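Local coordinates for protein alpha,alpha-trehalose-phosphate synthase (UDP-forming) (Burkholderia vietnamiensis, PDB 5TVG) that belongs to glycosyltransferase family 20 and has the two-domain GT-B fold, with uridine-5'-diphosphate bound in the cleft between its domains, at residues A357-S362 with A378-A383; L40-G45 with D460-A465; T93-F98 with Q315-I320; V19-D24 with A63-G68. All coordinates share one frame; numbering follows the deposited sequence.

Contact 1: A357-S362 with A378-A383; sequences AFFRMS and AKEYVA. With MG (magnesium ion), chain O; UDP (uridine-5'-diphosphate), chain I.
The rings of Phe359 and Tyr381 meet as an offset edge-to-face pair: the edge of Tyr381 turns toward the face of Phe359, with centroids 5.5 Å apart and planes at 62°. Phe359 CD1 lies in the plane of the Tyr381 ring, 3.6 Å from Tyr381 CD1, while Tyr381 CB sits over one face of the Phe359 ring. Tyr381 holds CG anti to its own N (chi1 -179°), which swings the ring across toward helix 352-361. Farther along the same ring edge Ser362 OG lies near the plane and accepts a hydrogen bond from Tyr381 OH at 3.0 Å. Ser362 OG in turn donates to Phe359 O at 2.6 Å, tilted 26° out of the carbonyl plane, so a buried relay runs from the phenol through the serine to the last helical turn. That helix end also binds the magnesium ion: Arg360 O lies 2.1 Å and Ser362 O 2.3 Å from the metal, joined by a water and by Gln385. One residue earlier on helix 376-384, the extended Glu380 spans the ribose diol, with OE1 accepting from UDP O3' at 2.5 Å and OE2 from UDP O2' at 2.6 Å; Arg352 forms a salt bridge with OE1. A glutamate gripping both ribose hydroxyls is a hallmark of the nucleotide site in the C-terminal Rossmann-like domain of many GT-B glycosyltransferases.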
# COMPACT_ATOMS: atom_id res chain seq x y z
N ALA A 357 -7.22 -6.04 -37.73
CA ALA A 357 -6.32 -7.06 -38.24
C ALA A 357 -5.76 -7.95 -37.12
O ALA A 357 -5.48 -9.13 -37.36
CB ALA A 357 -5.19 -6.43 -39.06
N PHE A 358 -5.55 -7.41 -35.90
CA PHE A 358 -5.12 -8.23 -34.76
C PHE A 358 -6.20 -9.24 -34.36
O PHE A 358 -5.91 -10.41 -34.12
CB PHE A 358 -4.77 -7.36 -33.54
CG PHE A 358 -3.66 -6.38 -33.77
CD1 PHE A 358 -2.68 -6.60 -34.72
CD2 PHE A 358 -3.60 -5.21 -33.01
CE1 PHE A 358 -1.66 -5.68 -34.93
CE2 PHE A 358 -2.59 -4.27 -33.22
CZ PHE A 358 -1.61 -4.51 -34.18
N PHE A 359 -7.46 -8.78 -34.25
CA PHE A 359 -8.58 -9.65 -33.92
C PHE A 359 -8.68 -10.81 -34.91
O PHE A 359 -8.85 -11.97 -34.51
CB PHE A 359 -9.90 -8.87 -33.92
CG PHE A 359 -10.01 -7.85 -32.81
CD1 PHE A 359 -9.27 -7.98 -31.65
CD2 PHE A 359 -10.81 -6.70 -32.99
CE1 PHE A 359 -9.36 -7.04 -30.63
CE2 PHE A 359 -10.92 -5.76 -31.99
CZ PHE A 359 -10.19 -5.92 -30.80
N ARG A 360 -8.60 -10.52 -36.21
CA ARG A 360 -8.70 -11.57 -37.22
C ARG A 360 -7.59 -12.61 -37.07
O ARG A 360 -7.84 -13.82 -37.22
CB ARG A 360 -8.63 -10.94 -38.60
CG ARG A 360 -8.89 -11.86 -39.77
CD ARG A 360 -9.02 -10.97 -41.03
NE ARG A 360 -9.44 -11.71 -42.21
CZ ARG A 360 -10.69 -11.79 -42.64
NH1 ARG A 360 -11.67 -11.18 -41.97
NH2 ARG A 360 -10.97 -12.50 -43.74
N MET A 361 -6.36 -12.16 -36.82
CA MET A 361 -5.23 -13.09 -36.70
C MET A 361 -5.41 -14.01 -35.51
O MET A 361 -4.97 -15.16 -35.57
CB MET A 361 -3.91 -12.31 -36.59
CG MET A 361 -2.63 -13.18 -36.64
SD MET A 361 -1.16 -12.21 -36.16
CE MET A 361 -1.78 -10.60 -36.61
N SER A 362 -6.06 -13.55 -34.44
CA SER A 362 -6.15 -14.29 -33.20
C SER A 362 -7.11 -15.48 -33.30
O SER A 362 -7.97 -15.55 -34.18
CB SER A 362 -6.64 -13.40 -32.06
OG SER A 362 -7.96 -12.97 -32.33
N ALA A 378 -16.18 -6.51 -28.29
CA ALA A 378 -16.72 -7.86 -28.46
C ALA A 378 -17.37 -8.02 -29.83
O ALA A 378 -17.12 -8.99 -30.55
CB ALA A 378 -17.72 -8.17 -27.33
N LYS A 379 -18.16 -7.02 -30.25
CA LYS A 379 -18.80 -7.08 -31.56
C LYS A 379 -17.77 -6.92 -32.68
O LYS A 379 -17.80 -7.67 -33.67
CB LYS A 379 -19.88 -6.00 -31.67
CG LYS A 379 -20.95 -6.12 -30.58
CD LYS A 379 -22.19 -5.25 -30.85
CE LYS A 379 -23.32 -5.57 -29.83
NZ LYS A 379 -24.55 -4.85 -30.21
N GLU A 380 -16.81 -6.01 -32.47
CA GLU A 380 -15.74 -5.78 -33.45
C GLU A 380 -14.91 -7.03 -33.61
O GLU A 380 -14.48 -7.36 -34.72
CB GLU A 380 -14.84 -4.60 -33.02
CG GLU A 380 -15.54 -3.23 -33.08
CD GLU A 380 -14.74 -2.14 -32.35
OE1 GLU A 380 -15.15 -0.98 -32.39
OE2 GLU A 380 -13.72 -2.45 -31.68
N TYR A 381 -14.68 -7.74 -32.51
CA TYR A 381 -13.91 -8.97 -32.60
C TYR A 381 -14.60 -9.96 -33.53
O TYR A 381 -13.96 -10.58 -34.39
CB TYR A 381 -13.68 -9.59 -31.20
CG TYR A 381 -12.86 -10.85 -31.31
CD1 TYR A 381 -11.47 -10.81 -31.31
CD2 TYR A 381 -13.47 -12.09 -31.48
CE1 TYR A 381 -10.70 -11.97 -31.45
CE2 TYR A 381 -12.71 -13.26 -31.61
CZ TYR A 381 -11.33 -13.19 -31.61
OH TYR A 381 -10.59 -14.36 -31.75
N VAL A 382 -15.91 -10.18 -33.33
CA VAL A 382 -16.63 -11.12 -34.20
C VAL A 382 -16.53 -10.68 -35.65
O VAL A 382 -16.18 -11.47 -36.53
CB VAL A 382 -18.11 -11.24 -33.76
CG1 VAL A 382 -18.95 -11.94 -34.83
CG2 VAL A 382 -18.19 -11.93 -32.38
N ALA A 383 -16.75 -9.38 -35.91
CA ALA A 383 -16.79 -8.90 -37.29
C ALA A 383 -15.46 -9.01 -38.01
O ALA A 383 -15.45 -9.04 -39.25
CB ALA A 383 -17.25 -7.45 -37.34
MG MG O . -9.08 -15.07 -36.10
N1 UDP I . -10.46 1.41 -29.27
C2 UDP I . -9.53 1.84 -30.20
N3 UDP I . -8.23 1.80 -29.78
C4 UDP I . -7.76 1.39 -28.55
C5 UDP I . -8.78 0.96 -27.63
C6 UDP I . -10.08 1.00 -28.01
O2 UDP I . -9.84 2.21 -31.32
O4 UDP I . -6.53 1.43 -28.32
C1' UDP I . -11.88 1.44 -29.67
C2' UDP I . -12.55 0.09 -29.95
O2' UDP I . -12.37 -0.22 -31.32
C3' UDP I . -14.01 0.42 -29.69
C4' UDP I . -13.93 1.42 -28.54
O4' UDP I . -12.63 2.05 -28.65
O3' UDP I . -14.72 0.94 -30.81
C5' UDP I . -13.99 0.74 -27.20
O5' UDP I . -15.37 0.82 -26.85
PA UDP I . -16.05 -0.27 -25.96
O1A UDP I . -17.52 -0.10 -26.16
O2A UDP I . -15.47 -1.65 -26.23
O3A UDP I . -15.66 0.13 -24.47
PB UDP I . -15.40 1.60 -23.91
O1B UDP I . -16.43 2.46 -24.64
O2B UDP I . -15.93 1.54 -22.49
O3B UDP I . -13.98 2.01 -24.04
O HOH W 1 -9.06 -17.60 -36.45

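Contact 2: L40-G45 with D460-A465; sequences LKQTGG and DLRSVA
Arg462 reaches toward Thr43 and Gln42 from the far end of the chain, across a gap of 11.6 Å between the CA atoms of Arg462 and Thr43. From CB the chain sets off with CG anti to the carbonyl carbon (chi1 -75°) and then runs extended through CG and CD to NE, spanning the gap; the side chain also touches Leu135 of strand 135-139. Only at the guanidinium does it meet helix 31-43. Arg462 NH2 lies 3.6 Å from Thr43 CG2, which stands at the edge of the guanidinium in its plane, and beside the amide end of Gln42, whose plane is turned 39° from that of the guanidinium. The other terminal nitrogen, NH1, has a weak hydrogen bond to a glycerol molecule. Helix 31-43 is the connection of a beta-alpha-beta crossover between the parallel strands 12-16 and 46-48 of the N-terminal Rossmann-like domain, and it finishes in a Schellman motif: Gly44 takes a positive phi of 56°, and Gly45 N reaches back to Leu40 O at 3.0 Å. The hydroxyl of Thr43 faces another way, bonded to Leu12 N and Ala39 O, which leaves its methyl to meet the arginine. Behind Arg462 the chain turns into helix 464-468, with Asp460 O accepting from Val464 N at 2.8 Å and from Ser463 N at 3.2 Å, while Leu461 packs on Leu135, Trp137 and Ile191.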
# COMPACT_ATOMS: atom_id res chain seq x y z
N LEU A 40 -26.25 13.74 -38.85
CA LEU A 40 -25.84 15.15 -38.91
C LEU A 40 -25.74 15.65 -40.34
O LEU A 40 -26.23 16.74 -40.66
CB LEU A 40 -24.50 15.34 -38.21
CG LEU A 40 -24.47 15.23 -36.69
CD1 LEU A 40 -23.02 15.31 -36.18
CD2 LEU A 40 -25.35 16.31 -36.04
N LYS A 41 -25.13 14.86 -41.23
CA LYS A 41 -25.04 15.27 -42.63
C LYS A 41 -26.42 15.34 -43.27
O LYS A 41 -26.70 16.25 -44.05
CB LYS A 41 -24.16 14.32 -43.43
CG LYS A 41 -22.68 14.41 -43.16
CD LYS A 41 -21.94 13.52 -44.14
CE LYS A 41 -20.45 13.49 -43.86
NZ LYS A 41 -19.73 12.82 -44.98
N GLN A 42 -27.28 14.37 -42.96
CA GLN A 42 -28.59 14.33 -43.61
C GLN A 42 -29.40 15.57 -43.25
O GLN A 42 -30.06 16.14 -44.10
CB GLN A 42 -29.36 13.06 -43.20
CG GLN A 42 -30.74 12.98 -43.87
CD GLN A 42 -31.71 11.96 -43.23
OE1 GLN A 42 -32.23 11.07 -43.92
NE2 GLN A 42 -31.97 12.10 -41.94
N THR A 43 -29.33 16.00 -41.98
CA THR A 43 -30.20 17.06 -41.48
C THR A 43 -29.52 18.43 -41.40
O THR A 43 -30.13 19.36 -40.88
CB THR A 43 -30.75 16.68 -40.09
OG1 THR A 43 -29.70 16.77 -39.13
CG2 THR A 43 -31.37 15.27 -40.09
N GLY A 44 -28.27 18.55 -41.85
CA GLY A 44 -27.49 19.77 -41.66
C GLY A 44 -27.37 20.20 -40.21
O GLY A 44 -27.53 21.39 -39.88
N GLY A 45 -27.07 19.24 -39.32
CA GLY A 45 -27.14 19.43 -37.89
C GLY A 45 -25.89 20.02 -37.24
O GLY A 45 -24.93 20.43 -37.90
N ASP A 460 -37.62 8.18 -33.26
CA ASP A 460 -38.31 8.54 -32.02
C ASP A 460 -38.22 10.04 -31.74
O ASP A 460 -39.18 10.65 -31.26
CB ASP A 460 -37.73 7.74 -30.87
CG ASP A 460 -38.20 6.28 -30.87
OD1 ASP A 460 -39.12 5.94 -31.64
OD2 ASP A 460 -37.61 5.46 -30.14
N LEU A 461 -37.08 10.66 -32.07
CA LEU A 461 -36.91 12.09 -31.85
C LEU A 461 -37.85 12.90 -32.76
O LEU A 461 -38.45 13.89 -32.32
CB LEU A 461 -35.43 12.40 -32.07
CG LEU A 461 -34.53 13.22 -31.15
CD1 LEU A 461 -34.84 13.05 -29.70
CD2 LEU A 461 -33.15 12.62 -31.36
N ARG A 462 -38.02 12.46 -34.00
CA ARG A 462 -38.94 13.06 -34.97
C ARG A 462 -40.41 12.88 -34.65
O ARG A 462 -41.24 13.51 -35.31
CB ARG A 462 -38.68 12.51 -36.36
CG ARG A 462 -37.44 13.06 -36.97
CD ARG A 462 -37.06 12.33 -38.21
NE ARG A 462 -35.85 12.89 -38.79
CZ ARG A 462 -35.04 12.23 -39.61
NH1 ARG A 462 -35.32 10.98 -39.95
NH2 ARG A 462 -33.96 12.82 -40.10
N SER A 463 -40.78 12.05 -33.67
CA SER A 463 -42.20 11.73 -33.51
C SER A 463 -42.70 11.62 -32.08
O SER A 463 -43.90 11.79 -31.86
CB SER A 463 -42.50 10.40 -34.20
OG SER A 463 -41.74 9.37 -33.50
N VAL A 464 -41.87 11.35 -31.08
CA VAL A 464 -42.40 11.04 -29.76
C VAL A 464 -43.03 12.28 -29.15
O VAL A 464 -44.21 12.27 -28.79
CB VAL A 464 -41.30 10.45 -28.84
CG1 VAL A 464 -41.77 10.39 -27.38
CG2 VAL A 464 -40.93 9.06 -29.30
N ALA A 465 -42.27 13.36 -29.03
CA ALA A 465 -42.82 14.55 -28.42
C ALA A 465 -44.12 14.96 -29.12
O ALA A 465 -45.11 15.26 -28.45
CB ALA A 465 -41.79 15.69 -28.43

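Contact 3: T93-F98 with Q315-I320; sequences TLWPVF and QTYQRI
The hydroxyl of Tyr317 is hydrogen-bonded to Asp275 OD2 and at the same time lies over one face of the Trp95 indole. It sits about 3.0 Å above the indole plane, displaced toward the pyrrole edge, with Tyr317 OH 3.3 Å from Trp95 CD1 and 3.6 Å from Trp95 CE2. Trp95 NE1 is 3.0 Å from Tyr317 OH, yet the angle is poor for a hydrogen bond, because the indole N-H points along its ring plane and the hydroxyl stands above it. That N-H is used instead by Asp275 OD1, so one carboxylate takes up both polar ends. The two side chains cross at about a right angle, and the phenol arrives with its oxygen leading, Tyr317 CZ remaining 4.5 Å from Trp95 CD1. Trp95 is directed to this meeting by a first torsion that sets CG anti to the backbone N (chi1 178°), one residue before Pro96, where helix 79-98 is kinked. Around the pair, Arg311 makes a cation-pi contact with Trp95, and Tyr276 meets both rings. Helix 79-98 belongs to the N-terminal domain and helix 315-335 to the C-terminal domain, so the pair bridges the GT-B cleft close to the bound UDP. Because Asp275 takes both the indole N-H and the phenol, its carboxylate probably links the two domains more directly than the tryptophan-tyrosine touch, which is oxygen against a ring face.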
# COMPACT_ATOMS: atom_id res chain seq x y z
N THR A 93 -17.98 9.60 -9.05
CA THR A 93 -19.23 9.19 -8.42
C THR A 93 -20.07 8.31 -9.33
O THR A 93 -20.32 7.14 -8.99
CB THR A 93 -20.05 10.42 -7.97
OG1 THR A 93 -19.23 11.30 -7.21
CG2 THR A 93 -21.17 9.99 -7.08
N LEU A 94 -20.52 8.84 -10.48
CA LEU A 94 -21.44 8.14 -11.38
C LEU A 94 -20.80 6.90 -11.99
O LEU A 94 -21.42 5.82 -12.03
CB LEU A 94 -21.90 9.10 -12.50
CG LEU A 94 -22.74 10.32 -12.07
CD1 LEU A 94 -23.19 11.26 -13.25
CD2 LEU A 94 -23.93 9.94 -11.21
N TRP A 95 -19.60 7.04 -12.55
CA TRP A 95 -18.97 5.92 -13.24
C TRP A 95 -18.79 4.70 -12.33
O TRP A 95 -19.21 3.59 -12.73
CB TRP A 95 -17.65 6.34 -13.88
CG TRP A 95 -16.97 5.17 -14.56
CD1 TRP A 95 -16.12 4.26 -13.97
CD2 TRP A 95 -17.09 4.77 -15.94
NE1 TRP A 95 -15.70 3.33 -14.90
CE2 TRP A 95 -16.30 3.62 -16.11
CE3 TRP A 95 -17.79 5.28 -17.04
CZ2 TRP A 95 -16.18 2.97 -17.34
CZ3 TRP A 95 -17.66 4.65 -18.25
CH2 TRP A 95 -16.87 3.50 -18.40
N PRO A 96 -18.21 4.81 -11.13
CA PRO A 96 -18.11 3.59 -10.30
C PRO A 96 -19.47 3.05 -9.87
O PRO A 96 -19.67 1.84 -9.92
CB PRO A 96 -17.26 4.04 -9.10
CG PRO A 96 -17.40 5.52 -9.04
CD PRO A 96 -17.52 5.95 -10.50
N VAL A 97 -20.43 3.91 -9.49
CA VAL A 97 -21.71 3.40 -9.02
C VAL A 97 -22.47 2.71 -10.15
O VAL A 97 -22.99 1.61 -9.97
CB VAL A 97 -22.56 4.50 -8.38
CG1 VAL A 97 -23.95 3.94 -8.04
CG2 VAL A 97 -21.86 5.07 -7.15
N PHE A 98 -22.54 3.36 -11.32
CA PHE A 98 -23.26 2.78 -12.45
C PHE A 98 -22.62 1.47 -12.89
O PHE A 98 -23.27 0.67 -13.57
CB PHE A 98 -23.31 3.76 -13.63
CG PHE A 98 -24.36 4.86 -13.47
CD1 PHE A 98 -24.67 5.38 -12.22
CD2 PHE A 98 -25.03 5.37 -14.59
CE1 PHE A 98 -25.62 6.39 -12.09
CE2 PHE A 98 -25.99 6.37 -14.46
CZ PHE A 98 -26.29 6.88 -13.21
N GLN A 315 -7.65 8.90 -8.94
CA GLN A 315 -6.82 7.99 -8.13
C GLN A 315 -7.23 6.52 -8.29
O GLN A 315 -6.37 5.63 -8.27
CB GLN A 315 -6.89 8.36 -6.65
N THR A 316 -8.54 6.24 -8.42
CA THR A 316 -8.94 4.84 -8.54
C THR A 316 -8.31 4.21 -9.78
O THR A 316 -7.96 3.03 -9.77
CB THR A 316 -10.46 4.68 -8.64
OG1 THR A 316 -11.00 5.69 -9.51
CG2 THR A 316 -11.09 4.81 -7.27
N TYR A 317 -8.12 5.01 -10.83
CA TYR A 317 -7.51 4.48 -12.03
C TYR A 317 -6.02 4.24 -11.84
O TYR A 317 -5.46 3.33 -12.47
CB TYR A 317 -7.74 5.42 -13.20
CG TYR A 317 -9.15 5.29 -13.70
CD1 TYR A 317 -10.20 5.94 -13.06
CD2 TYR A 317 -9.44 4.45 -14.76
CE1 TYR A 317 -11.48 5.78 -13.50
CE2 TYR A 317 -10.75 4.29 -15.21
CZ TYR A 317 -11.76 4.95 -14.58
OH TYR A 317 -13.05 4.82 -15.05
N GLN A 318 -5.37 5.02 -10.97
CA GLN A 318 -3.95 4.82 -10.72
C GLN A 318 -3.71 3.52 -9.97
O GLN A 318 -2.75 2.80 -10.25
CB GLN A 318 -3.37 6.02 -9.97
CG GLN A 318 -3.44 7.32 -10.77
CD GLN A 318 -3.09 8.58 -9.95
OE1 GLN A 318 -2.54 8.50 -8.86
NE2 GLN A 318 -3.43 9.75 -10.50
N ARG A 319 -4.58 3.22 -8.99
CA ARG A 319 -4.45 1.99 -8.20
C ARG A 319 -4.69 0.74 -9.05
O ARG A 319 -3.91 -0.21 -8.97
CB ARG A 319 -5.41 2.03 -7.00
N ILE A 320 -5.74 0.71 -9.89
CA ILE A 320 -5.99 -0.51 -10.67
C ILE A 320 -4.84 -0.75 -11.63
O ILE A 320 -4.41 -1.90 -11.84
CB ILE A 320 -7.35 -0.46 -11.40
CG1 ILE A 320 -7.63 -1.78 -12.13
CG2 ILE A 320 -7.38 0.58 -12.51
CD1 ILE A 320 -7.63 -3.06 -11.24

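Contact 4: V19-D24 with A63-G68; sequences VAAGED and AVRRDG
Arg65 points its side chain from strand 63-67 toward the backbone of Ala20 and Ala21, and its guanidinium meets that loop with an edge. Ala20 O lies in the guanidinium plane at that edge, 3.2 Å from Arg65 NH2, but the N-H to oxygen angle of 122° makes this a weak hydrogen bond. The same nitrogen lies against the next residue, with Ala21 CA 3.5 Å and Ala21 CB 3.6 Å from Arg65 NH2, so the arginine meets carbonyl and alanine together. The main chains are well apart, the CA atoms of Ala21 and Arg65 being 9.9 Å from each other, and the long side chain bridges the gap. It runs nearly straight to CD and then bends at chi3 (78°), a turn that brings the guanidinium round to the loop. Tyr72 of the neighbouring strand 70-77 adds a cation-pi contact to the same group. At Gly22, the last residue near the guanidinium, the loop turns with a positive phi of 66° into the start of a 3-10 segment, where Asp24 N bonds to Ala21 O at 3.3 Å. Val19, at the start of the segment, packs on Tyr72 and Thr74 of strand 70-77. The arrangement joins strand 63-67, the edge strand of the N-terminal sheet within this chain and paired antiparallel with 70-77, to the loop between the first strand and first helix of the N-terminal Rossmann-like domain.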
# COMPACT_ATOMS: atom_id res chain seq x y z
N VAL A 19 -16.35 16.46 -28.36
CA VAL A 19 -16.73 16.60 -29.76
C VAL A 19 -15.53 16.23 -30.62
O VAL A 19 -14.46 16.81 -30.48
CB VAL A 19 -17.21 18.03 -30.07
CG1 VAL A 19 -17.50 18.19 -31.57
CG2 VAL A 19 -18.46 18.36 -29.24
N ALA A 20 -15.72 15.26 -31.52
CA ALA A 20 -14.62 14.81 -32.37
C ALA A 20 -14.09 15.95 -33.25
O ALA A 20 -14.85 16.81 -33.72
CB ALA A 20 -15.06 13.64 -33.25
N ALA A 21 -12.79 15.93 -33.50
CA ALA A 21 -12.15 16.93 -34.34
C ALA A 21 -10.99 16.29 -35.09
O ALA A 21 -10.33 15.37 -34.58
CB ALA A 21 -11.65 18.13 -33.51
N GLY A 22 -10.77 16.77 -36.32
CA GLY A 22 -9.61 16.33 -37.09
C GLY A 22 -9.69 14.86 -37.47
O GLY A 22 -10.69 14.39 -38.03
N GLU A 23 -8.62 14.12 -37.15
CA GLU A 23 -8.55 12.71 -37.50
C GLU A 23 -9.75 11.92 -36.98
O GLU A 23 -10.16 10.93 -37.60
CB GLU A 23 -7.24 12.11 -36.97
N ASP A 24 -10.34 12.34 -35.86
CA ASP A 24 -11.39 11.57 -35.21
C ASP A 24 -12.77 11.73 -35.85
O ASP A 24 -13.72 11.07 -35.42
CB ASP A 24 -11.47 11.94 -33.72
CG ASP A 24 -10.18 11.66 -32.99
OD1 ASP A 24 -9.43 10.76 -33.42
OD2 ASP A 24 -9.91 12.36 -31.98
N ALA A 63 -16.78 28.19 -30.13
CA ALA A 63 -16.13 28.24 -31.44
C ALA A 63 -16.95 27.42 -32.44
O ALA A 63 -17.29 26.26 -32.18
CB ALA A 63 -14.69 27.73 -31.32
N VAL A 64 -17.28 28.02 -33.58
CA VAL A 64 -18.19 27.43 -34.56
C VAL A 64 -17.39 27.11 -35.81
O VAL A 64 -16.94 28.02 -36.51
CB VAL A 64 -19.36 28.36 -34.86
CG1 VAL A 64 -20.16 27.86 -36.06
CG2 VAL A 64 -20.23 28.52 -33.61
N ARG A 65 -17.20 25.82 -36.10
CA ARG A 65 -16.50 25.33 -37.28
C ARG A 65 -17.46 24.51 -38.13
O ARG A 65 -18.23 23.71 -37.60
CB ARG A 65 -15.27 24.47 -36.88
CG ARG A 65 -14.92 23.35 -37.85
CD ARG A 65 -13.68 22.54 -37.45
NE ARG A 65 -13.93 21.57 -36.38
CZ ARG A 65 -14.07 20.25 -36.57
NH1 ARG A 65 -14.01 19.74 -37.79
NH2 ARG A 65 -14.28 19.44 -35.53
N ARG A 66 -17.43 24.74 -39.44
CA ARG A 66 -18.31 24.08 -40.42
C ARG A 66 -17.50 23.12 -41.29
O ARG A 66 -16.50 23.52 -41.90
CB ARG A 66 -19.01 25.11 -41.30
N ASP A 67 -17.91 21.85 -41.31
CA ASP A 67 -17.31 20.83 -42.17
C ASP A 67 -18.38 20.44 -43.19
O ASP A 67 -19.21 19.56 -42.94
CB ASP A 67 -16.82 19.62 -41.37
CG ASP A 67 -16.29 18.50 -42.25
OD1 ASP A 67 -16.06 18.74 -43.46
OD2 ASP A 67 -16.12 17.38 -41.74
N GLY A 68 -18.40 21.15 -44.31
CA GLY A 68 -19.44 20.90 -45.28
C GLY A 68 -20.80 21.27 -44.74
O GLY A 68 -21.09 22.45 -44.51

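From the N terminus, the loop after strand 12-16 opens contact 4, and helix 31-43 opens contact 2 before contact 4 closes at strand 63-67; the two therefore cross, about 6 Å apart at their nearest atoms. Contact 3 leaves helix 79-98 in the N-terminal domain and closes on helix 315-335 in the C-terminal one. Contact 1 follows in series as a short local closure, helix 352-361 to helix 376-384, within the C-terminal domain. Residues 460-465 then return to the N-terminal domain and close contact 2, whose long loop encloses contacts 1 and 3. Contacts 2 and 3 lie on opposite sides of the chain's centre, their centres 35 Å apart.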